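PDB 4MJ3: haloalkane dehalogenase from Mycobacterium rhodesiae, which probably catalyses the hydrolytic cleavage of carbon-halogen bonds in haloalkanes, releasing an alcohol and a halide ion. Local coordinates for residues A209-F212 against P213-V216. Numbering follows the deposited sequence.
Sequences ARQF and PMLV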
# COMPACT_ATOMS: atom_id res chain seq x y z
N ALA A 209 -0.61 -10.08 -8.67
CA ALA A 209 -1.90 -10.11 -7.96
C ALA A 209 -2.25 -11.52 -7.41
O ALA A 209 -2.78 -11.63 -6.31
CB ALA A 209 -3.02 -9.58 -8.87
N ARG A 210 -1.95 -12.57 -8.16
CA ARG A 210 -2.18 -13.93 -7.67
C ARG A 210 -1.21 -14.33 -6.56
O ARG A 210 -1.58 -15.05 -5.66
CB ARG A 210 -2.06 -14.94 -8.81
CG ARG A 210 -3.23 -14.89 -9.76
CD ARG A 210 -4.47 -15.56 -9.20
NE ARG A 210 -5.45 -15.78 -10.26
CZ ARG A 210 -6.60 -16.44 -10.13
NH1 ARG A 210 -6.98 -16.95 -8.97
NH2 ARG A 210 -7.36 -16.60 -11.20
N GLN A 211 0.03 -13.87 -6.64
CA GLN A 211 1.05 -14.31 -5.70
C GLN A 211 0.95 -13.59 -4.35
O GLN A 211 1.32 -14.18 -3.33
CB GLN A 211 2.46 -14.18 -6.30
CG GLN A 211 3.59 -14.83 -5.47
CD GLN A 211 3.45 -16.33 -5.27
OE1 GLN A 211 2.55 -16.99 -5.80
NE2 GLN A 211 4.34 -16.88 -4.46
N PHE A 212 0.48 -12.35 -4.32
CA PHE A 212 0.56 -11.57 -3.08
C PHE A 212 0.03 -12.28 -1.84
O PHE A 212 0.70 -12.31 -0.81
CB PHE A 212 -0.13 -10.20 -3.17
CG PHE A 212 0.83 -9.03 -3.09
CD1 PHE A 212 1.99 -9.10 -2.32
CD2 PHE A 212 0.53 -7.84 -3.73
CE1 PHE A 212 2.85 -8.03 -2.25
CE2 PHE A 212 1.41 -6.78 -3.69
CZ PHE A 212 2.56 -6.86 -2.92
N PRO A 213 -1.16 -12.87 -1.93
CA PRO A 213 -1.70 -13.49 -0.72
C PRO A 213 -0.87 -14.68 -0.20
O PRO A 213 -0.95 -15.01 0.99
CB PRO A 213 -3.09 -13.96 -1.17
CG PRO A 213 -3.44 -13.02 -2.27
CD PRO A 213 -2.15 -12.88 -3.02
N MSE A 214 -0.09 -15.31 -1.08
CA MSE A 214 0.81 -16.41 -0.66
C MSE A 214 2.07 -15.90 -0.02
O MSE A 214 2.81 -16.67 0.60
CB MSE A 214 1.18 -17.31 -1.84
CG MSE A 214 -0.03 -17.89 -2.58
SE MSE A 214 -1.36 -18.70 -1.35
CE MSE A 214 -0.22 -20.13 -0.60
N LEU A 215 2.34 -14.60 -0.12
CA LEU A 215 3.54 -13.99 0.48
C LEU A 215 3.32 -13.52 1.90
O LEU A 215 4.27 -13.09 2.55
CB LEU A 215 4.03 -12.82 -0.39
CG LEU A 215 4.41 -13.18 -1.84
CD1 LEU A 215 4.88 -11.93 -2.56
CD2 LEU A 215 5.49 -14.25 -1.88
N VAL A 216 2.08 -13.54 2.38
CA VAL A 216 1.78 -13.06 3.73
C VAL A 216 2.32 -14.10 4.71
O VAL A 216 1.94 -15.25 4.65
CB VAL A 216 0.27 -12.88 3.97
CG1 VAL A 216 0.01 -12.46 5.43
CG2 VAL A 216 -0.31 -11.86 3.02
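Q211 and F212 turn their carbonyls onto the amides of M214 and L215, carrying helix 207-211 past P213 into a loop through tight i to i+3 turns, in what is probably the helical cap over the alpha/beta hydrolase core. The evidence lies in the backbone bonds. M214 N reaches Q211 O at 2.9 Å. L215 N reaches F212 O, also at 2.9 Å, in a straighter bond with an N-H...O angle of 151°. L215 N also approaches Q211 O, but that i to i+4 bond is long and weak. P213 has no N-H, so A209 O receives no i to i+4 bond from it; its CD, in place of an amide hydrogen, faces A209 O at 3.6 Å and R210 O at 3.5 Å.

Apolar packing follows the same turn. F212 CB lies 3.4 Å from P213 CD, a closeness largely imposed by the peptide bond joining them. Ring atom CD1 of F212 lies 4.1 Å from L215 CD1, the methyl coming in obliquely. Beyond the turn, the F212 ring stacks with W124 and H101, while P213 packs against W164 of helix 159-170.

The polar ends are held from outside: R210 NH1 bonds S168 O, and Q211 OE1 accepts from R93 NE. Q211 CG stands anti to its own N (chi1 -171°), and the bend at chi2, 62°, swings the amide across L215 and M214 at about a right angle, where NE2 lies 3.9 Å from L215 CD2 and 4.1 Å from M214 CB.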